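Local coordinates for protein DNA ligase (Aquifex aeolicus, PDB 3QWU) that is a putative ATP-dependent ligase that binds adenosine and calcium and probably seals nucleic acid strands through an adenylated intermediate, at residues A[300-313]-A[342-356]. Sequence-based numbering, arbitrary orientation.
Sequences HKVYKTFTCKFRKK and DYWRLEFDKVFLNMT
Phe306 and Phe348 are a hydrogen-bonded pair of the antiparallel strands 303-310 and 343-352, whose backbones bond in regular alternation from Lys304-Lys350 to Phe310-Trp344. Phe306 N to Phe348 O, at 2.7 Å, is nearly straight (170°). Just before strand 303-310, Val302 O accepts from Phe352 N, and Val302 N donates to Thr356 OG1 at 2.8 Å. That hydroxyl also donates to Phe352 O, the N-cap residue's carbonyl, so the first helical turn is tied to the residue that leads into strand 303-310.

Aromatic contacts gather on the face that carries Phe306, Phe348 and Trp344. The Phe306 and Phe348 rings lie nearly parallel but slid apart, and Phe306 CB rests over the Phe348 face, 3.9 Å from its centroid. The extended Lys350 chain crosses the Phe306 ring at about a right angle, with CE over its face and NZ 4.2 Å from the centroid in a cation-pi contact; NZ also bonds Pro139 O. Lys313 CB sits squarely over the five-membered ring of Trp344. Near the start of strand 343-352, Lys309, from the opposite face, bends at chi3 (90°) to lay CE and NZ over the Tyr343 ring, NZ 4.0 Å from the centroid, while Arg311 CG meets Tyr343 CE1. A serine in place of Tyr343 would probably leave the Lys309 ammonium without its aromatic seat and lose the contact with Arg311 CG.

Among polar side chains, Thr305 OG1 donates to Asp349 OD1 at 2.5 Å, from the syn side but out of the carboxylate plane; OD2 pairs with Arg335.

Strand 343-352 is central in a three-stranded antiparallel sheet, flanked by 303-310 and 330-340, within the C-terminal region, whose sequence is related to OB-fold domains. Helix 313-325 packs on Phe310 and Phe348, and helix 106-115 touches Cys308 and Tyr343.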
ATOM      1  N   HIS A 300     -21.794  -7.146  12.272  1.00 47.27           N
ATOM      2  CA  HIS A 300     -20.806  -8.133  12.764  1.00 48.08           C
ATOM      3  C   HIS A 300     -20.033  -8.843  11.628  1.00 47.69           C
ATOM      4  O   HIS A 300     -19.341  -9.844  11.843  1.00 47.65           O
ATOM      5  CB  HIS A 300     -21.524  -9.127  13.679  1.00 49.67           C
ATOM      6  CG  HIS A 300     -22.551  -8.487  14.573  1.00 51.15           C
ATOM      7  ND1 HIS A 300     -22.236  -7.502  15.490  1.00 51.52           N
ATOM      8  CD2 HIS A 300     -23.890  -8.689  14.690  1.00 52.32           C
ATOM      9  CE1 HIS A 300     -23.328  -7.136  16.140  1.00 51.40           C
ATOM     10  NE2 HIS A 300     -24.342  -7.851  15.686  1.00 53.40           N
ATOM     11  N   LYS A 301     -20.146  -8.270  10.427  1.00 46.81           N
ATOM     12  CA  LYS A 301     -19.489  -8.730   9.211  1.00 46.96           C
ATOM     13  C   LYS A 301     -19.177  -7.506   8.342  1.00 44.74           C
ATOM     14  O   LYS A 301     -19.958  -6.518   8.299  1.00 44.47           O
ATOM     15  CB  LYS A 301     -20.429  -9.602   8.344  1.00 48.16           C
ATOM     16  CG  LYS A 301     -20.895 -10.896   8.912  1.00 53.96           C
ATOM     17  CD  LYS A 301     -19.855 -12.038   8.779  1.00 60.76           C
ATOM     18  CE  LYS A 301     -20.447 -13.415   9.140  1.00 63.90           C
ATOM     19  NZ  LYS A 301     -19.702 -14.497   8.399  1.00 67.48           N
ATOM     20  N   VAL A 302     -18.084  -7.580   7.594  1.00 43.00           N
ATOM     21  CA  VAL A 302     -17.803  -6.549   6.598  1.00 40.01           C
ATOM     22  C   VAL A 302     -18.018  -7.148   5.198  1.00 40.02           C
ATOM     23  O   VAL A 302     -17.358  -8.107   4.804  1.00 40.39           O
ATOM     24  CB  VAL A 302     -16.391  -5.995   6.729  1.00 39.02           C
ATOM     25  CG1 VAL A 302     -16.087  -5.039   5.534  1.00 33.98           C
ATOM     26  CG2 VAL A 302     -16.230  -5.321   8.043  1.00 35.33           C
ATOM     27  N   TYR A 303     -18.952  -6.574   4.458  1.00 39.60           N
ATOM     28  CA  TYR A 303     -19.363  -7.152   3.199  1.00 39.91           C
ATOM     29  C   TYR A 303     -19.948  -6.087   2.244  1.00 39.21           C
ATOM     30  O   TYR A 303     -20.401  -5.022   2.703  1.00 40.09           O
ATOM     31  CB  TYR A 303     -20.400  -8.269   3.481  1.00 40.54           C
ATOM     32  CG  TYR A 303     -21.714  -7.789   4.065  1.00 40.30           C
ATOM     33  CD1 TYR A 303     -21.934  -7.797   5.429  1.00 44.16           C
ATOM     34  CD2 TYR A 303     -22.759  -7.358   3.242  1.00 41.58           C
ATOM     35  CE1 TYR A 303     -23.142  -7.356   5.978  1.00 44.23           C
ATOM     36  CE2 TYR A 303     -23.976  -6.920   3.794  1.00 40.61           C
ATOM     37  CZ  TYR A 303     -24.137  -6.927   5.155  1.00 43.18           C
ATOM     38  OH  TYR A 303     -25.317  -6.526   5.714  1.00 50.75           O
ATOM     39  N   LYS A 304     -19.926  -6.382   0.943  1.00 38.88           N
ATOM     40  CA  LYS A 304     -20.623  -5.573  -0.086  1.00 38.95           C
ATOM     41  C   LYS A 304     -21.793  -6.363  -0.632  1.00 38.99           C
ATOM     42  O   LYS A 304     -21.643  -7.530  -0.887  1.00 40.21           O
ATOM     43  CB  LYS A 304     -19.705  -5.242  -1.261  1.00 38.18           C
ATOM     44  CG  LYS A 304     -18.524  -4.354  -0.940  1.00 40.03           C
ATOM     45  CD  LYS A 304     -18.041  -3.592  -2.197  1.00 40.88           C
ATOM     46  CE  LYS A 304     -16.552  -3.305  -2.208  1.00 40.03           C
ATOM     47  NZ  LYS A 304     -16.270  -2.413  -3.293  1.00 32.56           N
ATOM     48  N   THR A 305     -22.946  -5.744  -0.817  1.00 39.22           N
ATOM     49  CA  THR A 305     -24.094  -6.461  -1.380  1.00 41.06           C
ATOM     50  C   THR A 305     -24.186  -6.127  -2.860  1.00 40.00           C
ATOM     51  O   THR A 305     -24.003  -4.995  -3.234  1.00 40.26           O
ATOM     52  CB  THR A 305     -25.454  -6.134  -0.619  1.00 42.35           C
ATOM     53  OG1 THR A 305     -25.422  -6.695   0.717  1.00 46.51           O
ATOM     54  CG2 THR A 305     -26.686  -6.716  -1.353  1.00 41.83           C
ATOM     55  N   PHE A 306     -24.461  -7.130  -3.684  1.00 40.46           N
ATOM     56  CA  PHE A 306     -24.652  -6.982  -5.143  1.00 39.76           C
ATOM     57  C   PHE A 306     -26.015  -7.446  -5.541  1.00 40.35           C
ATOM     58  O   PHE A 306     -26.521  -8.379  -4.911  1.00 41.36           O
ATOM     59  CB  PHE A 306     -23.629  -7.822  -5.884  1.00 39.23           C
ATOM     60  CG  PHE A 306     -22.261  -7.311  -5.719  1.00 38.54           C
ATOM     61  CD1 PHE A 306     -21.560  -7.556  -4.564  1.00 41.16           C
ATOM     62  CD2 PHE A 306     -21.686  -6.539  -6.679  1.00 38.49           C
ATOM     63  CE1 PHE A 306     -20.294  -7.046  -4.395  1.00 41.05           C
ATOM     64  CE2 PHE A 306     -20.412  -6.060  -6.519  1.00 38.73           C
ATOM     65  CZ  PHE A 306     -19.728  -6.290  -5.381  1.00 38.86           C
ATOM     66  N   THR A 307     -26.624  -6.812  -6.544  1.00 39.61           N
ATOM     67  CA  THR A 307     -27.941  -7.252  -7.009  1.00 41.44           C
ATOM     68  C   THR A 307     -28.035  -7.269  -8.524  1.00 40.91           C
ATOM     69  O   THR A 307     -27.600  -6.359  -9.180  1.00 41.96           O
ATOM     70  CB  THR A 307     -29.109  -6.407  -6.403  1.00 42.22           C
ATOM     71  OG1 THR A 307     -30.381  -6.923  -6.863  1.00 45.77           O
ATOM     72  CG2 THR A 307     -29.017  -4.941  -6.797  1.00 41.88           C
ATOM     73  N   CYS A 308     -28.572  -8.321  -9.102  1.00 41.65           N
ATOM     74  CA  CYS A 308     -28.632  -8.411 -10.568  1.00 41.03           C
ATOM     75  C   CYS A 308     -29.719  -9.386 -11.007  1.00 41.00           C
ATOM     76  O   CYS A 308     -30.256 -10.123 -10.188  1.00 40.99           O
ATOM     77  CB  CYS A 308     -27.262  -8.771 -11.126  1.00 40.75           C
ATOM     78  SG  CYS A 308     -26.606 -10.337 -10.472  1.00 43.86           S
ATOM     79  N   LYS A 309     -30.071  -9.331 -12.292  1.00 41.25           N
ATOM     80  CA  LYS A 309     -31.267 -10.012 -12.886  1.00 41.78           C
ATOM     81  C   LYS A 309     -30.910 -11.039 -13.954  1.00 40.70           C
ATOM     82  O   LYS A 309     -30.081 -10.752 -14.807  1.00 40.08           O
ATOM     83  CB  LYS A 309     -32.067  -8.978 -13.643  1.00 42.31           C
ATOM     84  CG  LYS A 309     -33.313  -8.557 -13.063  1.00 45.45           C
ATOM     85  CD  LYS A 309     -33.757  -7.260 -13.779  1.00 47.76           C
ATOM     86  CE  LYS A 309     -34.623  -7.542 -15.002  1.00 50.09           C
ATOM     87  NZ  LYS A 309     -35.089  -6.323 -15.730  1.00 45.30           N
ATOM     88  N   PHE A 310     -31.573 -12.178 -13.978  1.00 40.18           N
ATOM     89  CA  PHE A 310     -31.323 -13.148 -15.031  1.00 41.33           C
ATOM     90  C   PHE A 310     -32.598 -13.593 -15.698  1.00 43.45           C
ATOM     91  O   PHE A 310     -33.632 -13.634 -15.064  1.00 44.77           O
ATOM     92  CB  PHE A 310     -30.655 -14.417 -14.527  1.00 41.02           C
ATOM     93  CG  PHE A 310     -29.378 -14.202 -13.845  1.00 37.88           C
ATOM     94  CD1 PHE A 310     -29.339 -13.586 -12.607  1.00 37.63           C
ATOM     95  CD2 PHE A 310     -28.203 -14.690 -14.394  1.00 36.81           C
ATOM     96  CE1 PHE A 310     -28.133 -13.404 -11.939  1.00 37.72           C
ATOM     97  CE2 PHE A 310     -26.988 -14.549 -13.728  1.00 36.87           C
ATOM     98  CZ  PHE A 310     -26.940 -13.889 -12.507  1.00 37.12           C
ATOM     99  N   ARG A 311     -32.488 -13.958 -16.971  1.00 45.12           N
ATOM    100  CA  ARG A 311     -33.545 -14.652 -17.710  1.00 47.36           C
ATOM    101  C   ARG A 311     -33.636 -16.120 -17.272  1.00 49.53           C
ATOM    102  O   ARG A 311     -34.741 -16.673 -17.189  1.00 50.11           O
ATOM    103  CB  ARG A 311     -33.290 -14.547 -19.211  1.00 47.55           C
ATOM    104  CG  ARG A 311     -33.080 -13.087 -19.644  1.00 49.23           C
ATOM    105  CD  ARG A 311     -33.135 -12.893 -21.117  1.00 55.29           C
ATOM    106  NE  ARG A 311     -34.514 -12.811 -21.583  1.00 62.09           N
ATOM    107  CZ  ARG A 311     -34.877 -12.685 -22.860  1.00 64.82           C
ATOM    108  NH1 ARG A 311     -36.174 -12.630 -23.158  1.00 66.28           N
ATOM    109  NH2 ARG A 311     -33.964 -12.618 -23.829  1.00 64.22           N
ATOM    110  N   LYS A 312     -32.492 -16.719 -16.925  1.00 49.76           N
ATOM    111  CA  LYS A 312     -32.465 -18.098 -16.497  1.00 51.42           C
ATOM    112  C   LYS A 312     -31.919 -18.244 -15.084  1.00 51.20           C
ATOM    113  O   LYS A 312     -30.838 -17.727 -14.775  1.00 51.08           O
ATOM    114  CB  LYS A 312     -31.547 -18.897 -17.404  1.00 52.45           C
ATOM    115  CG  LYS A 312     -31.994 -19.042 -18.827  1.00 54.90           C
ATOM    116  CD  LYS A 312     -31.428 -20.362 -19.413  1.00 59.08           C
ATOM    117  CE  LYS A 312     -31.748 -20.545 -20.920  1.00 61.28           C
ATOM    118  NZ  LYS A 312     -31.146 -21.828 -21.421  1.00 62.68           N
ATOM    119  N   LYS A 313     -32.625 -19.001 -14.258  1.00 51.12           N
ATOM    120  CA  LYS A 313     -32.125 -19.433 -12.938  1.00 51.09           C
ATOM    121  C   LYS A 313     -30.807 -20.195 -12.964  1.00 50.13           C
ATOM    122  O   LYS A 313     -29.920 -19.902 -12.200  1.00 50.11           O
ATOM    123  CB  LYS A 313     -33.156 -20.310 -12.218  1.00 52.22           C
ATOM    124  CG  LYS A 313     -33.017 -20.284 -10.714  1.00 53.40           C
ATOM    125  CD  LYS A 313     -33.683 -21.499 -10.072  1.00 55.92           C
ATOM    126  CE  LYS A 313     -33.454 -21.524  -8.568  1.00 56.10           C
ATOM    127  NZ  LYS A 313     -33.872 -22.843  -7.970  1.00 56.60           N
ATOM    128  N   ASP A 342     -40.454 -11.387 -15.401  1.00 61.95           N
ATOM    129  CA  ASP A 342     -39.896 -12.494 -16.228  1.00 62.27           C
ATOM    130  C   ASP A 342     -38.414 -12.843 -15.939  1.00 60.94           C
ATOM    131  O   ASP A 342     -37.806 -13.642 -16.678  1.00 61.11           O
ATOM    132  CB  ASP A 342     -39.986 -12.158 -17.722  1.00 62.38           C
ATOM    133  CG  ASP A 342     -41.361 -12.389 -18.293  1.00 65.32           C
ATOM    134  OD1 ASP A 342     -42.067 -13.296 -17.780  1.00 68.18           O
ATOM    135  OD2 ASP A 342     -41.717 -11.679 -19.270  1.00 65.67           O
ATOM    136  N   TYR A 343     -37.845 -12.267 -14.880  1.00 59.13           N
ATOM    137  CA  TYR A 343     -36.441 -12.494 -14.534  1.00 57.45           C
ATOM    138  C   TYR A 343     -36.322 -13.080 -13.149  1.00 56.66           C
ATOM    139  O   TYR A 343     -37.167 -12.855 -12.288  1.00 57.34           O
ATOM    140  CB  TYR A 343     -35.656 -11.190 -14.586  1.00 56.43           C
ATOM    141  CG  TYR A 343     -35.654 -10.561 -15.950  1.00 57.20           C
ATOM    142  CD1 TYR A 343     -34.643 -10.831 -16.865  1.00 56.40           C
ATOM    143  CD2 TYR A 343     -36.676  -9.705 -16.338  1.00 60.44           C
ATOM    144  CE1 TYR A 343     -34.650 -10.257 -18.150  1.00 57.76           C
ATOM    145  CE2 TYR A 343     -36.685  -9.106 -17.633  1.00 60.79           C
ATOM    146  CZ  TYR A 343     -35.666  -9.391 -18.533  1.00 57.98           C
ATOM    147  OH  TYR A 343     -35.681  -8.830 -19.803  1.00 52.54           O
ATOM    148  N   TRP A 344     -35.270 -13.860 -12.955  1.00 54.77           N
ATOM    149  CA  TRP A 344     -34.826 -14.261 -11.630  1.00 53.37           C
ATOM    150  C   TRP A 344     -33.957 -13.144 -11.021  1.00 50.69           C
ATOM    151  O   TRP A 344     -32.927 -12.793 -11.591  1.00 49.21           O
ATOM    152  CB  TRP A 344     -34.061 -15.562 -11.750  1.00 53.59           C
ATOM    153  CG  TRP A 344     -34.980 -16.652 -12.088  1.00 56.88           C
ATOM    154  CD1 TRP A 344     -35.382 -17.049 -13.341  1.00 58.56           C
ATOM    155  CD2 TRP A 344     -35.685 -17.474 -11.162  1.00 59.46           C
ATOM    156  NE1 TRP A 344     -36.271 -18.092 -13.241  1.00 60.30           N
ATOM    157  CE2 TRP A 344     -36.481 -18.370 -11.918  1.00 59.86           C
ATOM    158  CE3 TRP A 344     -35.718 -17.549  -9.759  1.00 60.44           C
ATOM    159  CZ2 TRP A 344     -37.292 -19.331 -11.325  1.00 63.03           C
ATOM    160  CZ3 TRP A 344     -36.532 -18.517  -9.163  1.00 62.74           C
ATOM    161  CH2 TRP A 344     -37.310 -19.393  -9.947  1.00 63.27           C
ATOM    162  N   ARG A 345     -34.380 -12.565  -9.900  1.00 48.97           N
ATOM    163  CA  ARG A 345     -33.563 -11.562  -9.206  1.00 47.94           C
ATOM    164  C   ARG A 345     -32.530 -12.216  -8.272  1.00 47.29           C
ATOM    165  O   ARG A 345     -32.885 -13.082  -7.461  1.00 48.37           O
ATOM    166  CB  ARG A 345     -34.445 -10.606  -8.413  1.00 48.43           C
ATOM    167  CG  ARG A 345     -33.715  -9.788  -7.402  1.00 48.11           C
ATOM    168  CD  ARG A 345     -32.782  -8.839  -8.049  1.00 50.86           C
ATOM    169  NE  ARG A 345     -33.508  -7.841  -8.804  1.00 52.36           N
ATOM    170  CZ  ARG A 345     -32.952  -6.839  -9.460  1.00 54.44           C
ATOM    171  NH1 ARG A 345     -31.632  -6.696  -9.498  1.00 57.55           N
ATOM    172  NH2 ARG A 345     -33.725  -5.984 -10.105  1.00 55.12           N
ATOM    173  N   LEU A 346     -31.259 -11.849  -8.419  1.00 45.16           N
ATOM    174  CA  LEU A 346     -30.216 -12.339  -7.508  1.00 44.50           C
ATOM    175  C   LEU A 346     -29.655 -11.207  -6.659  1.00 44.24           C
ATOM    176  O   LEU A 346     -29.335 -10.125  -7.170  1.00 43.32           O
ATOM    177  CB  LEU A 346     -29.074 -12.991  -8.252  1.00 43.40           C
ATOM    178  CG  LEU A 346     -27.938 -13.540  -7.383  1.00 42.24           C
ATOM    179  CD1 LEU A 346     -28.396 -14.719  -6.511  1.00 39.98           C
ATOM    180  CD2 LEU A 346     -26.822 -13.948  -8.301  1.00 40.70           C
ATOM    181  N   GLU A 347     -29.543 -11.464  -5.361  1.00 44.82           N
ATOM    182  CA  GLU A 347     -28.847 -10.559  -4.451  1.00 44.97           C
ATOM    183  C   GLU A 347     -27.838 -11.383  -3.717  1.00 44.29           C
ATOM    184  O   GLU A 347     -28.168 -12.455  -3.246  1.00 43.83           O
ATOM    185  CB  GLU A 347     -29.791  -9.943  -3.401  1.00 46.23           C
ATOM    186  CG  GLU A 347     -30.857  -8.998  -3.918  1.00 49.09           C
ATOM    187  CD  GLU A 347     -31.576  -8.261  -2.790  1.00 55.45           C
ATOM    188  OE1 GLU A 347     -31.050  -8.177  -1.657  1.00 56.32           O
ATOM    189  OE2 GLU A 347     -32.686  -7.746  -3.055  1.00 61.88           O
ATOM    190  N   PHE A 348     -26.619 -10.888  -3.575  1.00 43.34           N
ATOM    191  CA  PHE A 348     -25.624 -11.658  -2.847  1.00 43.26           C
ATOM    192  C   PHE A 348     -24.572 -10.778  -2.202  1.00 42.49           C
ATOM    193  O   PHE A 348     -24.379  -9.621  -2.586  1.00 40.79           O
ATOM    194  CB  PHE A 348     -24.986 -12.735  -3.751  1.00 43.15           C
ATOM    195  CG  PHE A 348     -24.078 -12.189  -4.806  1.00 43.01           C
ATOM    196  CD1 PHE A 348     -24.569 -11.845  -6.058  1.00 43.99           C
ATOM    197  CD2 PHE A 348     -22.700 -12.050  -4.565  1.00 43.68           C
ATOM    198  CE1 PHE A 348     -23.709 -11.335  -7.056  1.00 42.76           C
ATOM    199  CE2 PHE A 348     -21.844 -11.549  -5.554  1.00 42.45           C
ATOM    200  CZ  PHE A 348     -22.340 -11.172  -6.784  1.00 40.80           C
ATOM    201  N   ASP A 349     -23.897 -11.367  -1.216  1.00 42.34           N
ATOM    202  CA  ASP A 349     -22.891 -10.691  -0.462  1.00 42.18           C
ATOM    203  C   ASP A 349     -21.478 -11.192  -0.806  1.00 42.10           C
ATOM    204  O   ASP A 349     -21.266 -12.401  -0.962  1.00 42.18           O
ATOM    205  CB  ASP A 349     -23.194 -10.894   1.021  1.00 43.52           C
ATOM    206  CG  ASP A 349     -24.457 -10.129   1.483  1.00 45.80           C
ATOM    207  OD1 ASP A 349     -24.940  -9.197   0.766  1.00 46.80           O
ATOM    208  OD2 ASP A 349     -24.945 -10.430   2.605  1.00 51.47           O
ATOM    209  N   LYS A 350     -20.534 -10.263  -0.981  1.00 40.53           N
ATOM    210  CA  LYS A 350     -19.115 -10.588  -0.875  1.00 41.90           C
ATOM    211  C   LYS A 350     -18.716 -10.159   0.556  1.00 41.68           C
ATOM    212  O   LYS A 350     -18.764  -8.970   0.894  1.00 41.35           O
ATOM    213  CB  LYS A 350     -18.249  -9.881  -1.954  1.00 41.55           C
ATOM    214  CG  LYS A 350     -18.474 -10.377  -3.414  1.00 44.65           C
ATOM    215  CD  LYS A 350     -17.816  -9.481  -4.525  1.00 48.22           C
ATOM    216  CE  LYS A 350     -18.646  -9.580  -5.863  1.00 49.63           C
ATOM    217  NZ  LYS A 350     -17.926  -9.224  -7.118  1.00 48.94           N
ATOM    218  N   VAL A 351     -18.418 -11.142   1.398  1.00 42.27           N
ATOM    219  CA  VAL A 351     -17.992 -10.946   2.782  1.00 42.91           C
ATOM    220  C   VAL A 351     -16.471 -10.974   2.786  1.00 43.37           C
ATOM    221  O   VAL A 351     -15.892 -11.993   2.398  1.00 44.72           O
ATOM    222  CB  VAL A 351     -18.504 -12.118   3.724  1.00 44.93           C
ATOM    223  CG1 VAL A 351     -17.964 -11.977   5.158  1.00 42.67           C
ATOM    224  CG2 VAL A 351     -20.070 -12.233   3.718  1.00 43.12           C
ATOM    225  N   PHE A 352     -15.839  -9.883   3.219  1.00 42.20           N
ATOM    226  CA  PHE A 352     -14.378  -9.792   3.351  1.00 42.09           C
ATOM    227  C   PHE A 352     -13.921 -10.313   4.721  1.00 43.37           C
ATOM    228  O   PHE A 352     -13.945  -9.578   5.720  1.00 43.60           O
ATOM    229  CB  PHE A 352     -13.952  -8.322   3.176  1.00 41.89           C
ATOM    230  CG  PHE A 352     -14.303  -7.762   1.816  1.00 41.81           C
ATOM    231  CD1 PHE A 352     -13.406  -7.848   0.761  1.00 42.58           C
ATOM    232  CD2 PHE A 352     -15.569  -7.235   1.575  1.00 42.65           C
ATOM    233  CE1 PHE A 352     -13.755  -7.375  -0.500  1.00 44.50           C
ATOM    234  CE2 PHE A 352     -15.926  -6.768   0.319  1.00 42.33           C
ATOM    235  CZ  PHE A 352     -15.024  -6.811  -0.707  1.00 42.46           C
ATOM    236  N   LEU A 353     -13.483 -11.573   4.753  1.00 43.87           N
ATOM    237  CA  LEU A 353     -13.226 -12.295   5.998  1.00 44.98           C
ATOM    238  C   LEU A 353     -12.035 -11.750   6.748  1.00 44.23           C
ATOM    239  O   LEU A 353     -12.014 -11.771   7.982  1.00 43.34           O
ATOM    240  CB  LEU A 353     -12.942 -13.794   5.737  1.00 46.57           C
ATOM    241  CG  LEU A 353     -14.015 -14.880   5.570  1.00 48.22           C
ATOM    242  CD1 LEU A 353     -15.457 -14.392   5.345  1.00 48.75           C
ATOM    243  CD2 LEU A 353     -13.562 -15.771   4.413  1.00 48.91           C
ATOM    244  N   ASN A 354     -11.029 -11.315   5.999  1.00 43.06           N
ATOM    245  CA  ASN A 354      -9.819 -10.799   6.616  1.00 43.33           C
ATOM    246  C   ASN A 354     -10.022  -9.412   7.181  1.00 41.49           C
ATOM    247  O   ASN A 354      -9.615  -9.142   8.285  1.00 43.24           O
ATOM    248  CB  ASN A 354      -8.609 -10.919   5.678  1.00 43.48           C
ATOM    249  CG  ASN A 354      -8.161 -12.419   5.495  1.00 47.57           C
ATOM    250  OD1 ASN A 354      -7.566 -12.805   4.474  1.00 47.76           O
ATOM    251  ND2 ASN A 354      -8.509 -13.255   6.473  1.00 49.51           N
ATOM    252  N   MET A 355     -10.725  -8.557   6.475  1.00 39.59           N
ATOM    253  CA  MET A 355     -11.075  -7.270   7.030  1.00 38.17           C
ATOM    254  C   MET A 355     -11.970  -7.474   8.217  1.00 38.46           C
ATOM    255  O   MET A 355     -11.792  -6.792   9.245  1.00 39.38           O
ATOM    256  CB  MET A 355     -11.802  -6.388   6.012  1.00 36.73           C
ATOM    257  CG  MET A 355     -12.022  -4.984   6.485  1.00 37.29           C
ATOM    258  SD  MET A 355     -10.446  -4.175   6.931  1.00 42.70           S
ATOM    259  CE  MET A 355     -10.087  -3.390   5.352  1.00 38.03           C
ATOM    260  N   THR A 356     -12.924  -8.400   8.069  1.00 37.49           N
ATOM    261  CA  THR A 356     -13.865  -8.749   9.121  1.00 37.25           C
ATOM    262  C   THR A 356     -13.129  -9.172  10.381  1.00 38.13           C
ATOM    263  O   THR A 356     -13.351  -8.567  11.453  1.00 38.38           O
ATOM    264  CB  THR A 356     -14.904  -9.816   8.649  1.00 37.45           C
ATOM    265  OG1 THR A 356     -15.785  -9.211   7.682  1.00 38.00           O
ATOM    266  CG2 THR A 356     -15.759 -10.360   9.869  1.00 35.45           C
TER